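Local coordinates for protein cyclopenase asqI (Emericella nidulans, PDB 5YY3) that catalyses the zinc-dependent ring contraction of 4'-methoxycyclopenin to 4'-methoxyviridicatin, with loss of methyl isocyanate, in aspoquinolone biosynthesis, at residues A[428-433]-A[466-471]; A[441-446]-A[640-645]. All blocks are in the same frame, centred on the assembly; numbering follows the deposited sequence.

Contact 1. Residues A[428-433]-A[466-471]; sequences VVRLQD and PYEWNV
Glu468 and Arg430 meet because the glutamate places CG between its backbone N and carbonyl carbon (chi1 77°), while the arginine chain bends at chi3 (-93°), its NE swung toward the carboxylate. The two side chains lie side by side and point the same way. Glu468 OE2 takes NE of Arg430 at 3.3 Å as a salt bridge and NH2 of Arg430 by a weaker bond; the oxygen sits in the guanidinium plane, at its edge, but the donor approaches from above the carboxylate plane. Asn470 ND2 lies over one face of the guanidinium and gives a weak bond to the same OE2, so one 3.3 Å bond and two weak ones converge on that oxygen. ND2 and Arg430 NE, both donors, are merely neighbours. The other branch of the amide, Asn470 OD1, rests 3.7 Å from CB of Val428.

At the strand end Gln432 crosses Pro466 at about a right angle. Its NE2 bonds Tyr467 O at 3.1 Å from above the carbonyl plane, and lies 3.5 Å from CB of Pro466. Gln432 N binds Pro466 O at 3.0 Å; a water donates to that same oxygen and accepts from Asp433 N.

On the face of Val429 and Trp469, packing between the segments is sparse: Val429 CG2 stands 4.4 Å from Trp469 CB. The indole leads away to Leu491 and Leu493, its NE1 bonded to Asp511.

The backbones run antiparallel, with Val428-Asn470 and Arg430-Glu468 as hydrogen-bonded pairs on one face and Val429-Trp469 between them as a non-hydrogen-bonded pair on the other. Strand 523-528 adjoins 461-475, also antiparallel. The arrangement is an antiparallel strand pair in the Ig-like beta domain of a hemocyanin/tyrosinase-type protein.

Contact 2. Residues A[441-446]-A[640-645]; sequences DGHITT and TFKIYR
Ile444 packs against Phe641 and Ile643 on the buried face of this parallel strand pair, where the contact is tight. Its CG1 stands between backbone N and carbonyl carbon (chi1 61°), and CD1 comes within 3.7 Å of CE2 of Phe641, the two side chains crossing at a slant. Ile444 CG1 also meets CG1 of Ile643 at 4.0 Å. Further along, Thr446 CG2 reaches Ile643 CG2 at 3.6 Å, those side chains crossing at about a right angle; Thr446 OG1 is bonded to Val565 O.

At the other end of the pair Gly442, with positive phi (86°), sits close to Phe641; these backbone angles leave no room for a CB beside the preceding carbonyl oxygen. Gly442 O accepts Lys642 N at 2.7 Å; Ile444 then bonds Lys642 O through its N and Tyr644 N through its O, and Thr446 N continues the parallel ladder to Tyr644 O.

The opposite face, carrying His443, Thr445, Lys642 and Tyr644, is partly exposed, and is loose at Lys642, whose extended chain leads its end away from 441-446. His443 and Tyr644 still meet closely there: ND1 of His443 and OH of Tyr644 share a 2.7 Å hydrogen bond. The hydroxyl is near the imidazole plane, at its edge, and the rings meet rim to rim with planes 34° apart. The tyrosine ring also turns its edge to Ile444 O, 3.5 Å from CD1 of Tyr644.

Arg645 turns from 441-446 to make a cation-pi contact with Trp232, bond Cys231 O at the C-terminal end of helix 210-231, and form a salt bridge with Asp165 of the second subunit. Strand 443-449 lies between 636-644 and antiparallel 461-475, and 571-580 flanks 636-644 on its far side.

Contacts 1 and 2 belong to one mixed sheet, and their centres are 10 Å apart. The successive strands 422-431, 443-449 and 461-475 tie them together: 461-475 pairs antiparallel with both others, and 443-449 pairs in parallel with 636-644. Ile444 CG2 of contact 2 touches the 428-433 backbone, reaching C of Arg430 at 3.6 Å and N of Leu431 at 3.7 Å, while Leu431 CG meets His443 O at 3.8 Å. A long, weak ion pair adds a polar link, Arg430 NH1 to Asp441 OD1 at 3.6 Å. Both contacts lie away from the zinc ligands His186, His190 and His218 and join strands of the Ig-like region.

Contact 1. Residues A[428-433]-A[466-471]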
ATOM      1  N   VAL A 428      23.889  28.296   7.187  1.00 22.87           N
ATOM      2  CA  VAL A 428      22.460  28.300   6.960  1.00 27.19           C
ATOM      3  C   VAL A 428      22.117  27.875   5.508  1.00 27.03           C
ATOM      4  O   VAL A 428      22.813  28.251   4.560  1.00 25.77           O
ATOM      5  CB  VAL A 428      21.853  29.701   7.264  1.00 25.33           C
ATOM      6  CG1 VAL A 428      20.365  29.698   7.051  1.00 29.65           C
ATOM      7  CG2 VAL A 428      22.158  30.131   8.702  1.00 21.84           C
ATOM      8  N   VAL A 429      21.062  27.077   5.346  1.00 26.04           N
ATOM      9  CA  VAL A 429      20.445  26.860   4.030  1.00 29.65           C
ATOM     10  C   VAL A 429      19.033  27.473   4.063  1.00 27.83           C
ATOM     11  O   VAL A 429      18.249  27.148   4.960  1.00 24.80           O
ATOM     12  CB  VAL A 429      20.386  25.338   3.658  1.00 23.51           C
ATOM     13  CG1 VAL A 429      19.889  25.136   2.236  1.00 24.65           C
ATOM     14  CG2 VAL A 429      21.769  24.693   3.826  1.00 21.76           C
ATOM     15  N   ARG A 430      18.725  28.374   3.124  1.00 27.01           N
ATOM     16  CA  ARG A 430      17.470  29.160   3.154  1.00 27.31           C
ATOM     17  C   ARG A 430      16.843  29.293   1.802  1.00 20.82           C
ATOM     18  O   ARG A 430      17.538  29.242   0.800  1.00 22.33           O
ATOM     19  CB  ARG A 430      17.673  30.624   3.578  1.00 32.99           C
ATOM     20  CG  ARG A 430      18.798  30.952   4.462  1.00 31.87           C
ATOM     21  CD  ARG A 430      18.552  32.320   5.092  1.00 39.10           C
ATOM     22  NE  ARG A 430      19.138  33.449   4.384  1.00 31.81           N
ATOM     23  CZ  ARG A 430      19.283  34.636   4.956  1.00 38.98           C
ATOM     24  NH1 ARG A 430      18.852  34.801   6.200  1.00 38.69           N
ATOM     25  NH2 ARG A 430      19.842  35.652   4.306  1.00 34.26           N
ATOM     26  N   LEU A 431      15.557  29.617   1.782  1.00 23.29           N
ATOM     27  CA  LEU A 431      14.928  30.131   0.574  1.00 25.35           C
ATOM     28  C   LEU A 431      15.517  31.497   0.224  1.00 30.75           C
ATOM     29  O   LEU A 431      15.991  32.234   1.095  1.00 32.28           O
ATOM     30  CB  LEU A 431      13.416  30.257   0.757  1.00 26.22           C
ATOM     31  CG  LEU A 431      12.625  28.965   0.950  1.00 25.40           C
ATOM     32  CD1 LEU A 431      11.208  29.287   1.405  1.00 23.43           C
ATOM     33  CD2 LEU A 431      12.604  28.183  -0.361  1.00 23.13           C
ATOM     34  N   GLN A 432      15.487  31.832  -1.056  1.00 27.96           N
ATOM     35  CA  GLN A 432      15.895  33.156  -1.464  1.00 27.31           C
ATOM     36  C   GLN A 432      14.777  34.147  -1.152  1.00 31.68           C
ATOM     37  O   GLN A 432      15.029  35.266  -0.703  1.00 29.77           O
ATOM     38  CB  GLN A 432      16.235  33.180  -2.941  1.00 26.46           C
ATOM     39  CG  GLN A 432      17.561  32.550  -3.276  1.00 28.25           C
ATOM     40  CD  GLN A 432      17.886  32.745  -4.731  1.00 28.15           C
ATOM     41  OE1 GLN A 432      17.711  33.842  -5.275  1.00 27.86           O
ATOM     42  NE2 GLN A 432      18.320  31.677  -5.388  1.00 27.79           N
ATOM     43  N   ASP A 433      13.542  33.726  -1.405  1.00 32.82           N
ATOM     44  CA  ASP A 433      12.370  34.513  -1.060  1.00 32.67           C
ATOM     45  C   ASP A 433      11.990  34.270   0.394  1.00 32.49           C
ATOM     46  O   ASP A 433      11.467  33.218   0.722  1.00 33.26           O
ATOM     47  CB  ASP A 433      11.215  34.161  -1.985  1.00 36.59           C
ATOM     48  CG  ASP A 433       9.923  34.871  -1.619  1.00 37.26           C
ATOM     49  OD1 ASP A 433       9.936  35.797  -0.776  1.00 34.88           O
ATOM     50  OD2 ASP A 433       8.881  34.495  -2.192  1.00 47.70           O
ATOM     51  N   PRO A 466      13.815  28.640  -5.301  1.00 24.80           N
ATOM     52  CA  PRO A 466      15.185  29.156  -5.244  1.00 25.02           C
ATOM     53  C   PRO A 466      15.747  29.125  -3.825  1.00 25.99           C
ATOM     54  O   PRO A 466      15.070  29.543  -2.882  1.00 28.07           O
ATOM     55  CB  PRO A 466      15.041  30.593  -5.749  1.00 24.18           C
ATOM     56  CG  PRO A 466      13.841  30.532  -6.646  1.00 26.82           C
ATOM     57  CD  PRO A 466      12.903  29.572  -5.986  1.00 21.59           C
ATOM     58  N   TYR A 467      16.963  28.605  -3.679  1.00 23.48           N
ATOM     59  CA  TYR A 467      17.603  28.567  -2.375  1.00 24.97           C
ATOM     60  C   TYR A 467      18.985  29.213  -2.430  1.00 24.03           C
ATOM     61  O   TYR A 467      19.519  29.530  -3.492  1.00 22.90           O
ATOM     62  CB  TYR A 467      17.700  27.128  -1.836  1.00 17.94           C
ATOM     63  CG  TYR A 467      18.731  26.248  -2.513  1.00 22.02           C
ATOM     64  CD1 TYR A 467      20.063  26.265  -2.107  1.00 22.95           C
ATOM     65  CD2 TYR A 467      18.372  25.377  -3.545  1.00 22.22           C
ATOM     66  CE1 TYR A 467      21.020  25.471  -2.727  1.00 20.91           C
ATOM     67  CE2 TYR A 467      19.323  24.554  -4.166  1.00 21.94           C
ATOM     68  CZ  TYR A 467      20.647  24.612  -3.751  1.00 22.77           C
ATOM     69  OH  TYR A 467      21.614  23.820  -4.354  1.00 26.38           O
ATOM     70  N   GLU A 468      19.551  29.404  -1.258  1.00 21.70           N
ATOM     71  CA  GLU A 468      20.889  29.923  -1.131  1.00 24.84           C
ATOM     72  C   GLU A 468      21.478  29.288   0.106  1.00 21.04           C
ATOM     73  O   GLU A 468      20.754  28.773   0.944  1.00 25.67           O
ATOM     74  CB  GLU A 468      20.879  31.445  -1.005  1.00 26.81           C
ATOM     75  CG  GLU A 468      20.469  31.892   0.396  1.00 29.65           C
ATOM     76  CD  GLU A 468      20.357  33.388   0.550  1.00 38.23           C
ATOM     77  OE1 GLU A 468      19.808  34.061  -0.367  1.00 34.69           O
ATOM     78  OE2 GLU A 468      20.836  33.880   1.602  1.00 36.35           O
ATOM     79  N   TRP A 469      22.787  29.293   0.229  1.00 21.41           N
ATOM     80  CA  TRP A 469      23.348  28.998   1.522  1.00 23.56           C
ATOM     81  C   TRP A 469      24.280  30.136   1.895  1.00 25.29           C
ATOM     82  O   TRP A 469      24.759  30.894   1.027  1.00 22.21           O
ATOM     83  CB  TRP A 469      24.069  27.649   1.541  1.00 22.64           C
ATOM     84  CG  TRP A 469      25.272  27.528   0.647  1.00 22.86           C
ATOM     85  CD1 TRP A 469      25.272  27.365  -0.706  1.00 24.16           C
ATOM     86  CD2 TRP A 469      26.654  27.538   1.052  1.00 22.83           C
ATOM     87  NE1 TRP A 469      26.570  27.257  -1.175  1.00 23.35           N
ATOM     88  CE2 TRP A 469      27.435  27.362  -0.117  1.00 23.70           C
ATOM     89  CE3 TRP A 469      27.303  27.668   2.288  1.00 21.52           C
ATOM     90  CZ2 TRP A 469      28.840  27.334  -0.089  1.00 23.81           C
ATOM     91  CZ3 TRP A 469      28.704  27.630   2.316  1.00 25.20           C
ATOM     92  CH2 TRP A 469      29.453  27.467   1.132  1.00 23.24           C
ATOM     93  N   ASN A 470      24.505  30.286   3.189  1.00 21.30           N
ATOM     94  CA  ASN A 470      25.511  31.215   3.630  1.00 23.20           C
ATOM     95  C   ASN A 470      26.210  30.654   4.857  1.00 27.79           C
ATOM     96  O   ASN A 470      25.718  29.701   5.486  1.00 24.29           O
ATOM     97  CB  ASN A 470      24.913  32.602   3.892  1.00 27.46           C
ATOM     98  CG  ASN A 470      23.748  32.570   4.860  1.00 26.90           C
ATOM     99  OD1 ASN A 470      23.937  32.472   6.075  1.00 30.78           O
ATOM    100  ND2 ASN A 470      22.536  32.678   4.329  1.00 26.48           N
ATOM    101  N   VAL A 471      27.375  31.220   5.164  1.00 22.76           N
ATOM    102  CA  VAL A 471      28.179  30.747   6.269  1.00 25.30           C
ATOM    103  C   VAL A 471      29.063  31.904   6.726  1.00 29.03           C
ATOM    104  O   VAL A 471      29.379  32.823   5.955  1.00 29.11           O
ATOM    105  CB  VAL A 471      29.038  29.516   5.872  1.00 25.22           C
ATOM    106  CG1 VAL A 471      30.105  29.910   4.887  1.00 23.50           C
ATOM    107  CG2 VAL A 471      29.671  28.824   7.104  1.00 26.53           C
TER
HETATM  108  O   HOH W   1      12.929  31.279  -2.835  1.00 34.60           O

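Contact 2. Residues A[441-446]-A[640-645]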
ATOM      1  N   ASP A 441      14.656  30.216   8.582  1.00 35.99           N
ATOM      2  CA  ASP A 441      15.930  29.658   8.130  1.00 31.39           C
ATOM      3  C   ASP A 441      15.898  28.130   8.267  1.00 31.31           C
ATOM      4  O   ASP A 441      15.483  27.606   9.304  1.00 31.33           O
ATOM      5  CB  ASP A 441      17.123  30.200   8.943  1.00 31.69           C
ATOM      6  CG  ASP A 441      17.427  31.664   8.671  1.00 36.49           C
ATOM      7  OD1 ASP A 441      16.860  32.249   7.717  1.00 35.06           O
ATOM      8  OD2 ASP A 441      18.263  32.222   9.416  1.00 41.03           O
ATOM      9  N   GLY A 442      16.360  27.421   7.241  1.00 31.79           N
ATOM     10  CA  GLY A 442      16.481  25.972   7.308  1.00 26.98           C
ATOM     11  C   GLY A 442      15.211  25.236   6.933  1.00 24.48           C
ATOM     12  O   GLY A 442      15.086  24.051   7.198  1.00 32.01           O
ATOM     13  N   HIS A 443      14.260  25.929   6.319  1.00 25.21           N
ATOM     14  CA  HIS A 443      13.053  25.276   5.810  1.00 24.32           C
ATOM     15  C   HIS A 443      12.911  25.635   4.344  1.00 26.83           C
ATOM     16  O   HIS A 443      12.507  26.756   4.005  1.00 26.45           O
ATOM     17  CB  HIS A 443      11.794  25.679   6.606  1.00 24.24           C
ATOM     18  CG  HIS A 443      11.865  25.314   8.061  1.00 32.10           C
ATOM     19  ND1 HIS A 443      11.131  24.281   8.608  1.00 32.01           N
ATOM     20  CD2 HIS A 443      12.618  25.816   9.070  1.00 30.73           C
ATOM     21  CE1 HIS A 443      11.422  24.170   9.892  1.00 29.97           C
ATOM     22  NE2 HIS A 443      12.323  25.089  10.199  1.00 33.14           N
ATOM     23  N   ILE A 444      13.260  24.687   3.476  1.00 23.31           N
ATOM     24  CA  ILE A 444      13.229  24.936   2.043  1.00 24.06           C
ATOM     25  C   ILE A 444      12.287  23.962   1.312  1.00 26.55           C
ATOM     26  O   ILE A 444      11.745  23.013   1.906  1.00 23.08           O
ATOM     27  CB  ILE A 444      14.651  24.876   1.455  1.00 20.02           C
ATOM     28  CG1 ILE A 444      15.279  23.497   1.662  1.00 22.19           C
ATOM     29  CG2 ILE A 444      15.540  25.958   2.109  1.00 21.91           C
ATOM     30  CD1 ILE A 444      16.723  23.396   1.122  1.00 19.90           C
ATOM     31  N   THR A 445      12.088  24.203   0.020  1.00 26.53           N
ATOM     32  CA  THR A 445      10.931  23.640  -0.666  1.00 25.45           C
ATOM     33  C   THR A 445      11.200  23.081  -2.077  1.00 24.26           C
ATOM     34  O   THR A 445      11.839  23.718  -2.918  1.00 23.28           O
ATOM     35  CB  THR A 445       9.836  24.706  -0.762  1.00 23.78           C
ATOM     36  OG1 THR A 445       9.661  25.284   0.529  1.00 27.87           O
ATOM     37  CG2 THR A 445       8.521  24.102  -1.220  1.00 25.34           C
ATOM     38  N   THR A 446      10.693  21.883  -2.315  1.00 24.85           N
ATOM     39  CA  THR A 446      10.684  21.299  -3.642  1.00 25.23           C
ATOM     40  C   THR A 446       9.245  21.203  -4.121  1.00 24.92           C
ATOM     41  O   THR A 446       8.307  21.317  -3.325  1.00 25.89           O
ATOM     42  CB  THR A 446      11.301  19.914  -3.640  1.00 22.74           C
ATOM     43  OG1 THR A 446      10.475  19.042  -2.860  1.00 17.39           O
ATOM     44  CG2 THR A 446      12.714  19.961  -3.046  1.00 19.07           C
ATOM     45  N   THR A 640      21.437  21.653  10.792  1.00 30.02           N
ATOM     46  CA  THR A 640      20.321  20.861  10.288  1.00 26.72           C
ATOM     47  C   THR A 640      19.364  21.775   9.516  1.00 26.01           C
ATOM     48  O   THR A 640      19.276  22.957   9.790  1.00 29.66           O
ATOM     49  CB  THR A 640      19.587  20.123  11.433  1.00 27.92           C
ATOM     50  OG1 THR A 640      20.550  19.452  12.251  1.00 28.65           O
ATOM     51  CG2 THR A 640      18.631  19.052  10.879  1.00 35.06           C
ATOM     52  N   PHE A 641      18.692  21.230   8.511  1.00 24.51           N
ATOM     53  CA  PHE A 641      17.634  21.939   7.803  1.00 23.76           C
ATOM     54  C   PHE A 641      16.627  20.904   7.335  1.00 23.04           C
ATOM     55  O   PHE A 641      16.876  19.709   7.410  1.00 24.33           O
ATOM     56  CB  PHE A 641      18.172  22.747   6.617  1.00 21.14           C
ATOM     57  CG  PHE A 641      18.725  21.899   5.492  1.00 22.07           C
ATOM     58  CD1 PHE A 641      19.978  21.313   5.600  1.00 21.26           C
ATOM     59  CD2 PHE A 641      18.007  21.711   4.320  1.00 21.60           C
ATOM     60  CE1 PHE A 641      20.496  20.541   4.568  1.00 21.26           C
ATOM     61  CE2 PHE A 641      18.528  20.951   3.287  1.00 20.33           C
ATOM     62  CZ  PHE A 641      19.769  20.370   3.416  1.00 21.07           C
ATOM     63  N   LYS A 642      15.492  21.364   6.842  1.00 22.05           N
ATOM     64  CA  LYS A 642      14.474  20.444   6.405  1.00 23.34           C
ATOM     65  C   LYS A 642      14.057  20.765   4.981  1.00 22.40           C
ATOM     66  O   LYS A 642      13.953  21.934   4.588  1.00 22.74           O
ATOM     67  CB  LYS A 642      13.263  20.490   7.347  1.00 22.46           C
ATOM     68  CG  LYS A 642      13.520  19.891   8.740  1.00 27.59           C
ATOM     69  CD  LYS A 642      12.214  19.821   9.546  1.00 29.53           C
ATOM     70  CE  LYS A 642      12.457  19.645  11.034  1.00 30.37           C
ATOM     71  NZ  LYS A 642      11.184  19.355  11.766  1.00 33.83           N
ATOM     72  N   ILE A 643      13.832  19.717   4.205  1.00 23.82           N
ATOM     73  CA  ILE A 643      13.253  19.860   2.878  1.00 25.68           C
ATOM     74  C   ILE A 643      11.804  19.379   2.882  1.00 25.87           C
ATOM     75  O   ILE A 643      11.515  18.261   3.316  1.00 26.11           O
ATOM     76  CB  ILE A 643      14.061  19.083   1.832  1.00 20.17           C
ATOM     77  CG1 ILE A 643      15.524  19.508   1.922  1.00 20.82           C
ATOM     78  CG2 ILE A 643      13.516  19.329   0.448  1.00 17.59           C
ATOM     79  CD1 ILE A 643      16.418  18.760   0.978  1.00 21.45           C
ATOM     80  N   TYR A 644      10.921  20.245   2.386  1.00 24.95           N
ATOM     81  CA  TYR A 644       9.481  20.011   2.314  1.00 25.50           C
ATOM     82  C   TYR A 644       9.044  19.734   0.883  1.00 24.60           C
ATOM     83  O   TYR A 644       9.340  20.497  -0.040  1.00 24.90           O
ATOM     84  CB  TYR A 644       8.697  21.225   2.842  1.00 25.93           C
ATOM     85  CG  TYR A 644       8.877  21.499   4.319  1.00 28.13           C
ATOM     86  CD1 TYR A 644      10.069  22.033   4.805  1.00 24.53           C
ATOM     87  CD2 TYR A 644       7.845  21.243   5.228  1.00 27.04           C
ATOM     88  CE1 TYR A 644      10.239  22.281   6.162  1.00 26.03           C
ATOM     89  CE2 TYR A 644       8.003  21.485   6.580  1.00 27.29           C
ATOM     90  CZ  TYR A 644       9.201  22.005   7.041  1.00 28.11           C
ATOM     91  OH  TYR A 644       9.370  22.251   8.382  1.00 34.03           O
ATOM     92  N   ARG A 645       8.314  18.640   0.713  1.00 23.97           N
ATOM     93  CA  ARG A 645       7.793  18.235  -0.577  1.00 26.29           C
ATOM     94  C   ARG A 645       6.422  18.848  -0.821  1.00 27.99           C
ATOM     95  O   ARG A 645       5.605  18.960   0.099  1.00 27.37           O
ATOM     96  CB  ARG A 645       7.710  16.711  -0.641  1.00 23.65           C
ATOM     97  CG  ARG A 645       7.326  16.158  -1.970  1.00 22.33           C
ATOM     98  CD  ARG A 645       7.496  14.652  -1.960  1.00 23.69           C
ATOM     99  NE  ARG A 645       6.423  13.968  -1.254  1.00 23.16           N
ATOM    100  CZ  ARG A 645       6.619  12.983  -0.381  1.00 26.83           C
ATOM    101  NH1 ARG A 645       7.859  12.591  -0.092  1.00 21.81           N
ATOM    102  NH2 ARG A 645       5.581  12.402   0.207  1.00 23.61           N
TER